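Local coordinates for protein carboxypeptidase A (Helicoverpa armigera, PDB 1JQG) that probably acts as a zinc-dependent metallocarboxypeptidase of the M14 family, removing C-terminal residues from peptides, and was crystallised as its pro-protein, at residues L188-L198 with D212-N220; A338-N347 with F401-G412. All coordinates share one frame; numbering follows the deposited sequence.

Contact 1. Residues L188-L198 with D212-N220; sequences LPATLYAIHKL and DWIILPVAN
With CG anti to the carbonyl carbon (chi1 -64°), L198 drops its CD1 methyl over one face of the W213 indole; I215 makes the same choice at CG1, which carries its CD1 up to the helix. The L198 contact is a CH-pi interaction: CD1 stands 3.7 Å from the centroid of the five-membered ring of W213, 17° off the ring normal, while CD2 reaches past it to the NE1 side. One turn back, I215 CD1 rests against I195 CG1 (3.8 Å) and A194 CB. T191 turns its OG1 to I215 CG2 (3.3 Å) and its CG2 methyl to P217 CA (3.7 Å). Beyond the strand's end, L188 CD1 meets P217 CB at 3.7 Å and I195 CD1 closes on P217 CG. This buried, almost entirely apolar interface packs the helix of a beta-alpha-beta crossover (173-178, 187-200, 212-216) on its second strand, in the alpha/beta zinc carboxypeptidase fold; helix 188-198 and strand 212-216 run in roughly opposite senses, their axes at 144°. W213 NE1 is hydrogen-bonded to L207 O. Strand 212-216 lies between strands 155-161 and 173-178 of the mixed sheet, and helix 187-200 is flanked by helix 402-421 at A194 and helix 124-137 at I195.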
loop_
_atom_site.group_PDB
_atom_site.type_symbol
_atom_site.label_atom_id
_atom_site.label_comp_id
_atom_site.label_asym_id
_atom_site.label_seq_id
_atom_site.Cartn_x
_atom_site.Cartn_y
_atom_site.Cartn_z
ATOM N N LEU A 188 -5.692 -4.439 2.718
ATOM C CA LEU A 188 -6.890 -4.248 3.517
ATOM C C LEU A 188 -7.044 -5.262 4.626
ATOM O O LEU A 188 -7.141 -4.950 5.831
ATOM C CB LEU A 188 -8.152 -4.207 2.643
ATOM C CG LEU A 188 -9.479 -3.958 3.396
ATOM C CD1 LEU A 188 -9.544 -2.623 4.148
ATOM C CD2 LEU A 188 -10.710 -4.013 2.504
ATOM N N PRO A 189 -6.876 -6.561 4.349
ATOM C CA PRO A 189 -6.876 -7.582 5.390
ATOM C C PRO A 189 -5.940 -7.265 6.534
ATOM O O PRO A 189 -6.095 -7.643 7.711
ATOM C CB PRO A 189 -6.476 -8.847 4.624
ATOM C CG PRO A 189 -6.959 -8.600 3.223
ATOM C CD PRO A 189 -6.672 -7.143 2.997
ATOM N N ALA A 190 -4.729 -6.749 6.208
ATOM C CA ALA A 190 -3.731 -6.439 7.224
ATOM C C ALA A 190 -4.211 -5.388 8.212
ATOM O O ALA A 190 -4.136 -5.513 9.431
ATOM C CB ALA A 190 -2.471 -5.935 6.558
ATOM N N THR A 191 -4.798 -4.307 7.708
ATOM C CA THR A 191 -5.318 -3.221 8.523
ATOM C C THR A 191 -6.601 -3.615 9.220
ATOM O O THR A 191 -7.031 -3.110 10.258
ATOM C CB THR A 191 -5.524 -1.967 7.621
ATOM O OG1 THR A 191 -5.364 -0.730 8.303
ATOM C CG2 THR A 191 -6.845 -2.037 6.881
ATOM N N LEU A 192 -7.333 -4.572 8.665
ATOM C CA LEU A 192 -8.577 -5.067 9.221
ATOM C C LEU A 192 -8.301 -6.002 10.382
ATOM O O LEU A 192 -9.067 -6.253 11.331
ATOM C CB LEU A 192 -9.367 -5.779 8.093
ATOM C CG LEU A 192 -10.681 -5.136 7.597
ATOM C CD1 LEU A 192 -10.577 -3.646 7.521
ATOM C CD2 LEU A 192 -11.052 -5.744 6.261
ATOM N N TYR A 193 -7.151 -6.679 10.323
ATOM C CA TYR A 193 -6.787 -7.625 11.376
ATOM C C TYR A 193 -6.413 -6.836 12.608
ATOM O O TYR A 193 -6.754 -7.238 13.724
ATOM C CB TYR A 193 -5.641 -8.530 10.902
ATOM C CG TYR A 193 -5.419 -9.759 11.748
ATOM C CD1 TYR A 193 -6.096 -10.946 11.444
ATOM C CD2 TYR A 193 -4.569 -9.751 12.832
ATOM C CE1 TYR A 193 -5.904 -12.090 12.220
ATOM C CE2 TYR A 193 -4.373 -10.884 13.588
ATOM C CZ TYR A 193 -5.050 -12.041 13.290
ATOM O OH TYR A 193 -4.830 -13.137 14.084
ATOM N N ALA A 194 -5.732 -5.706 12.385
ATOM C CA ALA A 194 -5.350 -4.809 13.479
ATOM C C ALA A 194 -6.545 -4.293 14.277
ATOM O O ALA A 194 -6.528 -4.078 15.500
ATOM C CB ALA A 194 -4.525 -3.660 12.951
ATOM N N ILE A 195 -7.649 -3.988 13.598
ATOM C CA ILE A 195 -8.911 -3.611 14.224
ATOM C C ILE A 195 -9.471 -4.791 15.015
ATOM O O ILE A 195 -10.078 -4.623 16.086
ATOM C CB ILE A 195 -9.924 -3.165 13.145
ATOM C CG1 ILE A 195 -9.464 -1.855 12.499
ATOM C CG2 ILE A 195 -11.299 -2.992 13.725
ATOM C CD1 ILE A 195 -10.276 -1.364 11.317
ATOM N N HIS A 196 -9.309 -6.011 14.444
ATOM C CA HIS A 196 -9.867 -7.210 15.042
ATOM C C HIS A 196 -9.185 -7.526 16.358
ATOM O O HIS A 196 -9.801 -7.907 17.344
ATOM C CB HIS A 196 -9.841 -8.359 14.037
ATOM C CG HIS A 196 -10.165 -9.713 14.596
ATOM N ND1 HIS A 196 -9.267 -10.686 14.994
ATOM C CD2 HIS A 196 -11.395 -10.218 14.819
ATOM C CE1 HIS A 196 -9.929 -11.734 15.445
ATOM N NE2 HIS A 196 -11.213 -11.468 15.355
ATOM N N LYS A 197 -7.875 -7.397 16.411
ATOM C CA LYS A 197 -7.132 -7.677 17.658
ATOM C C LYS A 197 -7.182 -6.549 18.681
ATOM O O LYS A 197 -7.017 -6.793 19.858
ATOM C CB LYS A 197 -5.654 -7.997 17.392
ATOM C CG LYS A 197 -5.469 -9.374 16.729
ATOM C CD LYS A 197 -5.828 -10.385 17.818
ATOM C CE LYS A 197 -5.795 -11.811 17.296
ATOM N NZ LYS A 197 -6.005 -12.691 18.504
ATOM N N LEU A 198 -7.436 -5.307 18.245
ATOM C CA LEU A 198 -7.556 -4.191 19.170
ATOM C C LEU A 198 -8.975 -3.983 19.684
ATOM O O LEU A 198 -9.188 -3.278 20.666
ATOM C CB LEU A 198 -7.030 -2.909 18.509
ATOM C CG LEU A 198 -5.565 -2.855 18.139
ATOM C CD1 LEU A 198 -5.289 -1.601 17.322
ATOM C CD2 LEU A 198 -4.644 -2.862 19.349
ATOM N N ASP A 212 -2.729 4.945 21.730
ATOM C CA ASP A 212 -3.871 5.419 20.937
ATOM C C ASP A 212 -3.706 5.149 19.437
ATOM O O ASP A 212 -2.588 5.289 18.929
ATOM C CB ASP A 212 -4.014 6.926 21.119
ATOM C CG ASP A 212 -4.686 7.317 22.400
ATOM O OD1 ASP A 212 -5.165 6.450 23.139
ATOM O OD2 ASP A 212 -4.745 8.530 22.734
ATOM N N TRP A 213 -4.708 4.577 18.793
ATOM C CA TRP A 213 -4.561 4.134 17.404
ATOM C C TRP A 213 -5.513 4.857 16.446
ATOM O O TRP A 213 -6.641 5.261 16.739
ATOM C CB TRP A 213 -4.758 2.636 17.254
ATOM C CG TRP A 213 -3.964 1.786 18.183
ATOM C CD1 TRP A 213 -4.141 1.621 19.538
ATOM C CD2 TRP A 213 -2.877 0.928 17.833
ATOM N NE1 TRP A 213 -3.225 0.732 20.043
ATOM C CE2 TRP A 213 -2.442 0.289 19.014
ATOM C CE3 TRP A 213 -2.235 0.610 16.636
ATOM C CZ2 TRP A 213 -1.379 -0.628 19.024
ATOM C CZ3 TRP A 213 -1.195 -0.269 16.640
ATOM C CH2 TRP A 213 -0.760 -0.881 17.826
ATOM N N ILE A 214 -4.998 5.076 15.224
ATOM C CA ILE A 214 -5.731 5.666 14.135
ATOM C C ILE A 214 -5.584 4.664 13.004
ATOM O O ILE A 214 -4.472 4.377 12.545
ATOM C CB ILE A 214 -5.195 7.045 13.732
ATOM C CG1 ILE A 214 -5.498 8.094 14.818
ATOM C CG2 ILE A 214 -5.808 7.511 12.396
ATOM C CD1 ILE A 214 -4.918 9.475 14.590
ATOM N N ILE A 215 -6.706 4.146 12.491
ATOM C CA ILE A 215 -6.673 3.191 11.396
ATOM C C ILE A 215 -7.571 3.628 10.265
ATOM O O ILE A 215 -8.778 3.774 10.466
ATOM C CB ILE A 215 -7.057 1.784 11.891
ATOM C CG1 ILE A 215 -6.115 1.345 13.033
ATOM C CG2 ILE A 215 -7.000 0.778 10.736
ATOM C CD1 ILE A 215 -6.331 -0.057 13.553
ATOM N N LEU A 216 -6.988 3.745 9.072
ATOM C CA LEU A 216 -7.718 4.119 7.854
ATOM C C LEU A 216 -7.662 2.963 6.844
ATOM O O LEU A 216 -6.667 2.753 6.137
ATOM C CB LEU A 216 -7.123 5.409 7.259
ATOM C CG LEU A 216 -7.666 5.913 5.926
ATOM C CD1 LEU A 216 -9.139 6.278 5.975
ATOM C CD2 LEU A 216 -6.949 7.169 5.443
ATOM N N PRO A 217 -8.701 2.129 6.808
ATOM C CA PRO A 217 -8.770 0.957 5.940
ATOM C C PRO A 217 -8.662 1.281 4.465
ATOM O O PRO A 217 -7.893 0.666 3.720
ATOM C CB PRO A 217 -10.019 0.255 6.373
ATOM C CG PRO A 217 -10.328 0.771 7.765
ATOM C CD PRO A 217 -9.857 2.209 7.721
ATOM N N VAL A 218 -9.534 2.104 3.894
ATOM C CA VAL A 218 -9.627 2.447 2.507
ATOM C C VAL A 218 -9.269 3.904 2.231
ATOM O O VAL A 218 -10.067 4.822 2.245
ATOM C CB VAL A 218 -11.034 2.190 1.931
ATOM C CG1 VAL A 218 -10.984 2.266 0.404
ATOM C CG2 VAL A 218 -11.546 0.829 2.363
ATOM N N ALA A 219 -7.984 4.133 1.920
ATOM C CA ALA A 219 -7.473 5.467 1.673
ATOM C C ALA A 219 -7.814 6.006 0.294
ATOM O O ALA A 219 -7.843 7.243 0.144
ATOM C CB ALA A 219 -5.980 5.496 1.867
ATOM N N ASN A 220 -8.196 5.114 -0.598
ATOM C CA ASN A 220 -8.546 5.458 -1.973
ATOM C C ASN A 220 -9.834 4.763 -2.429
ATOM O O ASN A 220 -9.839 3.833 -3.224
ATOM C CB ASN A 220 -7.363 5.063 -2.873
ATOM C CG ASN A 220 -7.493 5.542 -4.308
ATOM O OD1 ASN A 220 -6.683 5.093 -5.121
ATOM N ND2 ASN A 220 -8.460 6.379 -4.617
#

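Contact 2. Residues A338-N347 with F401-G412; sequences AIDRVKWSSN and FIEQAGFETWEG
One face of the W344 indole carries the side chain of Q404, whose CG lies over the six-membered ring in a CH-pi contact, 3.6 Å from the centroid and 12° off the normal. This is helix-to-loop packing in the alpha/beta zinc carboxypeptidase fold: the end of helix 325-340 and the turns after it lie along helix 402-421. The Q404 amide continues across the same ring, stacked with its plane only 15° from that of the indole and OE1 3.3 Å from W344 CH2. F401 meets the indole obliquely, its CD2 4.0 Å from W344 CD1; it has A405 CB over one of its own faces and stacks with the ring of Y386, while N347 ND2 approaches F401 CE2. The bend at chi2 (59°) folds the Q404 amide back, and NE2 donates across to V342 O at 3.0 Å in a bent bond, and within its own helix to the anti lone pair of E408 OE2 at 2.9 Å. The two bonds together restrict the rotation of the amide. Farther along, I339 CG2 presses on E408 CG, and I339 CG1 packs on G412 CA, where the helix backbone comes close; I339 also touches Y381 of strand 377-383. V342 CG2 touches E411 CG, and its CB lies obliquely against F407 CE2. Within the loop, K343 NZ donates a hydrogen bond to N347 O and forms a salt bridge with D349. At the far end, water 1 donates to both A338 O, at 2.7 Å, and E411 OE1, at 3.2 Å.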
loop_
_atom_site.group_PDB
_atom_site.type_symbol
_atom_site.label_atom_id
_atom_site.label_comp_id
_atom_site.label_asym_id
_atom_site.label_seq_id
_atom_site.Cartn_x
_atom_site.Cartn_y
_atom_site.Cartn_z
ATOM N N ALA A 338 10.145 -10.546 13.380
ATOM C CA ALA A 338 8.897 -11.010 13.997
ATOM C C ALA A 338 7.941 -11.592 12.954
ATOM O O ALA A 338 7.284 -12.581 13.260
ATOM C CB ALA A 338 8.169 -9.950 14.803
ATOM N N ILE A 339 7.990 -11.060 11.725
ATOM C CA ILE A 339 7.133 -11.538 10.642
ATOM C C ILE A 339 7.706 -12.815 10.037
ATOM O O ILE A 339 6.983 -13.786 9.778
ATOM C CB ILE A 339 7.014 -10.488 9.517
ATOM C CG1 ILE A 339 6.389 -9.197 10.021
ATOM C CG2 ILE A 339 6.317 -11.084 8.304
ATOM C CD1 ILE A 339 6.025 -8.188 8.939
ATOM N N ASP A 340 9.010 -12.861 9.867
ATOM C CA ASP A 340 9.711 -14.016 9.307
ATOM C C ASP A 340 9.627 -15.251 10.199
ATOM O O ASP A 340 9.602 -16.379 9.694
ATOM C CB ASP A 340 11.192 -13.740 9.089
ATOM C CG ASP A 340 11.451 -12.653 8.075
ATOM O OD1 ASP A 340 12.611 -12.205 8.219
ATOM O OD2 ASP A 340 10.594 -12.318 7.225
ATOM N N ARG A 341 9.404 -15.014 11.491
ATOM C CA ARG A 341 9.262 -16.119 12.424
ATOM C C ARG A 341 7.932 -16.845 12.266
ATOM O O ARG A 341 7.843 -17.976 12.757
ATOM C CB ARG A 341 9.541 -15.597 13.846
ATOM C CG ARG A 341 9.301 -16.555 14.980
ATOM C CD ARG A 341 9.999 -16.068 16.248
ATOM N NE ARG A 341 9.737 -16.989 17.378
ATOM C CZ ARG A 341 10.532 -16.989 18.463
ATOM N NH1 ARG A 341 11.587 -16.160 18.511
ATOM N NH2 ARG A 341 10.253 -17.834 19.474
ATOM N N VAL A 342 6.942 -16.195 11.660
ATOM C CA VAL A 342 5.630 -16.807 11.503
ATOM C C VAL A 342 5.196 -16.941 10.040
ATOM O O VAL A 342 3.981 -17.103 9.774
ATOM C CB VAL A 342 4.531 -16.058 12.310
ATOM C CG1 VAL A 342 4.776 -16.134 13.805
ATOM C CG2 VAL A 342 4.418 -14.650 11.757
ATOM N N LYS A 343 6.126 -16.677 9.122
ATOM C CA LYS A 343 5.831 -16.645 7.706
ATOM C C LYS A 343 5.481 -18.027 7.135
ATOM O O LYS A 343 5.597 -19.061 7.794
ATOM C CB LYS A 343 7.028 -16.095 6.937
ATOM C CG LYS A 343 8.219 -17.057 6.862
ATOM C CD LYS A 343 9.186 -16.613 5.761
ATOM C CE LYS A 343 10.243 -17.689 5.503
ATOM N NZ LYS A 343 11.177 -17.237 4.412
ATOM N N TRP A 344 5.037 -18.038 5.883
ATOM C CA TRP A 344 4.772 -19.255 5.124
ATOM C C TRP A 344 6.118 -19.725 4.566
ATOM O O TRP A 344 6.899 -18.876 4.099
ATOM C CB TRP A 344 3.823 -18.950 3.985
ATOM C CG TRP A 344 2.361 -19.171 4.192
ATOM C CD1 TRP A 344 1.383 -19.111 3.236
ATOM C CD2 TRP A 344 1.698 -19.522 5.409
ATOM N NE1 TRP A 344 0.157 -19.377 3.802
ATOM C CE2 TRP A 344 0.329 -19.629 5.136
ATOM C CE3 TRP A 344 2.133 -19.711 6.723
ATOM C CZ2 TRP A 344 -0.625 -19.925 6.109
ATOM C CZ3 TRP A 344 1.210 -19.996 7.690
ATOM C CH2 TRP A 344 -0.155 -20.095 7.372
ATOM N N SER A 345 6.361 -21.028 4.590
ATOM C CA SER A 345 7.586 -21.616 4.085
ATOM C C SER A 345 7.802 -21.255 2.623
ATOM O O SER A 345 8.924 -21.039 2.186
ATOM C CB SER A 345 7.586 -23.132 4.283
ATOM O OG SER A 345 6.730 -23.844 3.410
ATOM N N SER A 346 6.733 -21.122 1.857
ATOM C CA SER A 346 6.782 -20.750 0.456
ATOM C C SER A 346 7.282 -19.330 0.233
ATOM O O SER A 346 7.840 -18.980 -0.800
ATOM C CB SER A 346 5.363 -20.837 -0.146
ATOM O OG SER A 346 5.463 -20.858 -1.576
ATOM N N ASN A 347 7.009 -18.421 1.169
ATOM C CA ASN A 347 7.366 -17.024 1.079
ATOM C C ASN A 347 8.769 -16.709 1.585
ATOM O O ASN A 347 9.369 -17.446 2.358
ATOM C CB ASN A 347 6.357 -16.179 1.864
ATOM C CG ASN A 347 4.963 -16.272 1.276
ATOM O OD1 ASN A 347 4.875 -16.449 0.070
ATOM N ND2 ASN A 347 3.947 -16.160 2.120
ATOM N N PHE A 401 -4.559 -17.027 1.587
ATOM C CA PHE A 401 -3.521 -16.196 2.221
ATOM C C PHE A 401 -4.117 -15.023 2.972
ATOM O O PHE A 401 -3.419 -14.297 3.673
ATOM C CB PHE A 401 -2.520 -15.750 1.160
ATOM C CG PHE A 401 -1.338 -14.983 1.656
ATOM C CD1 PHE A 401 -1.073 -13.676 1.252
ATOM C CD2 PHE A 401 -0.447 -15.600 2.523
ATOM C CE1 PHE A 401 0.045 -13.003 1.708
ATOM C CE2 PHE A 401 0.667 -14.906 2.976
ATOM C CZ PHE A 401 0.921 -13.613 2.583
ATOM N N ILE A 402 -5.424 -14.794 2.862
ATOM C CA ILE A 402 -6.086 -13.631 3.441
ATOM C C ILE A 402 -5.883 -13.483 4.940
ATOM O O ILE A 402 -5.485 -12.389 5.394
ATOM C CB ILE A 402 -7.571 -13.602 3.119
ATOM C CG1 ILE A 402 -7.826 -13.649 1.616
ATOM C CG2 ILE A 402 -8.179 -12.372 3.813
ATOM C CD1 ILE A 402 -9.241 -13.305 1.172
ATOM N N GLU A 403 -6.185 -14.515 5.716
ATOM C CA GLU A 403 -5.964 -14.484 7.154
ATOM C C GLU A 403 -4.490 -14.416 7.524
ATOM O O GLU A 403 -4.098 -13.763 8.489
ATOM C CB GLU A 403 -6.637 -15.705 7.810
ATOM C CG GLU A 403 -6.590 -15.648 9.331
ATOM C CD GLU A 403 -7.404 -16.735 10.008
ATOM O OE1 GLU A 403 -8.522 -16.514 10.510
ATOM O OE2 GLU A 403 -6.910 -17.875 10.047
ATOM N N GLN A 404 -3.631 -15.169 6.828
ATOM C CA GLN A 404 -2.210 -15.244 7.129
ATOM C C GLN A 404 -1.562 -13.886 6.862
ATOM O O GLN A 404 -0.681 -13.496 7.617
ATOM C CB GLN A 404 -1.519 -16.315 6.287
ATOM C CG GLN A 404 0.004 -16.334 6.383
ATOM C CD GLN A 404 0.543 -16.553 7.772
ATOM O OE1 GLN A 404 -0.070 -17.089 8.699
ATOM N NE2 GLN A 404 1.788 -16.134 8.026
ATOM N N ALA A 405 -2.034 -13.178 5.843
ATOM C CA ALA A 405 -1.591 -11.867 5.472
ATOM C C ALA A 405 -1.803 -10.890 6.627
ATOM O O ALA A 405 -0.838 -10.209 7.008
ATOM C CB ALA A 405 -2.342 -11.438 4.213
ATOM N N GLY A 406 -2.970 -10.967 7.240
ATOM C CA GLY A 406 -3.295 -10.167 8.402
ATOM C C GLY A 406 -2.494 -10.541 9.647
ATOM O O GLY A 406 -1.954 -9.681 10.316
ATOM N N PHE A 407 -2.486 -11.838 9.931
ATOM C CA PHE A 407 -1.853 -12.341 11.165
ATOM C C PHE A 407 -0.354 -12.108 11.144
ATOM O O PHE A 407 0.264 -11.623 12.094
ATOM C CB PHE A 407 -2.155 -13.841 11.333
ATOM C CG PHE A 407 -1.336 -14.559 12.358
ATOM C CD1 PHE A 407 -1.741 -14.505 13.685
ATOM C CD2 PHE A 407 -0.187 -15.262 12.030
ATOM C CE1 PHE A 407 -0.999 -15.130 14.672
ATOM C CE2 PHE A 407 0.545 -15.910 13.028
ATOM C CZ PHE A 407 0.144 -15.837 14.354
ATOM N N GLU A 408 0.253 -12.477 10.003
ATOM C CA GLU A 408 1.697 -12.254 9.780
ATOM C C GLU A 408 2.166 -10.819 10.005
ATOM O O GLU A 408 3.081 -10.528 10.755
ATOM C CB GLU A 408 1.957 -12.582 8.305
ATOM C CG GLU A 408 3.401 -12.721 7.907
ATOM C CD GLU A 408 3.514 -13.121 6.439
ATOM O OE1 GLU A 408 4.138 -12.342 5.715
ATOM O OE2 GLU A 408 2.968 -14.210 6.175
ATOM N N THR A 409 1.468 -9.836 9.409
ATOM C CA THR A 409 1.786 -8.434 9.510
ATOM C C THR A 409 1.571 -7.890 10.906
ATOM O O THR A 409 2.329 -7.043 11.390
ATOM C CB THR A 409 0.951 -7.594 8.510
ATOM O OG1 THR A 409 1.009 -8.208 7.215
ATOM C CG2 THR A 409 1.463 -6.163 8.374
ATOM N N TRP A 410 0.584 -8.443 11.617
ATOM C CA TRP A 410 0.232 -7.913 12.940
ATOM C C TRP A 410 1.372 -8.202 13.925
ATOM O O TRP A 410 1.615 -7.474 14.892
ATOM C CB TRP A 410 -1.098 -8.475 13.417
ATOM C CG TRP A 410 -1.511 -8.045 14.798
ATOM C CD1 TRP A 410 -1.760 -8.832 15.895
ATOM C CD2 TRP A 410 -1.749 -6.690 15.202
ATOM N NE1 TRP A 410 -2.133 -8.030 16.959
ATOM C CE2 TRP A 410 -2.140 -6.714 16.555
ATOM C CE3 TRP A 410 -1.669 -5.460 14.571
ATOM C CZ2 TRP A 410 -2.449 -5.566 17.280
ATOM C CZ3 TRP A 410 -1.972 -4.295 15.254
ATOM C CH2 TRP A 410 -2.354 -4.377 16.588
ATOM N N GLU A 411 2.077 -9.303 13.698
ATOM C CA GLU A 411 3.276 -9.641 14.441
ATOM C C GLU A 411 4.315 -8.529 14.353
ATOM O O GLU A 411 5.033 -8.270 15.322
ATOM C CB GLU A 411 3.871 -10.982 13.984
ATOM C CG GLU A 411 2.957 -12.176 14.111
ATOM C CD GLU A 411 2.502 -12.324 15.572
ATOM O OE1 GLU A 411 3.477 -12.490 16.338
ATOM O OE2 GLU A 411 1.290 -12.279 15.946
ATOM N N GLY A 412 4.489 -7.967 13.150
ATOM C CA GLY A 412 5.481 -6.910 12.947
ATOM C C GLY A 412 5.009 -5.569 13.484
ATOM O O GLY A 412 5.758 -4.798 14.060
HETATM O O HOH W 1 6.497 -13.443 15.743
#

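In the fold
Contact 1 and contact 2 lie in series along the chain, their centres 16 Å apart, and meet where helix 187-200 packs on helix 402-421. A194 CB comes within 3.5 Å of W410 CZ3, K197 CB lies equally close to W410 NE1, and Y193 OH is 3.4 Å from F407 CD1. Helix 402-421 therefore touches both the helix of contact 1 and the loop of contact 2. Neither contact reaches the metal: the zinc ion, held by H181, E184 and H306, is about 13 Å from the L188 side chain and about 14 Å from that of T409. The I339 side chain lies about 10 Å from that of E382, the predicted proton donor/acceptor.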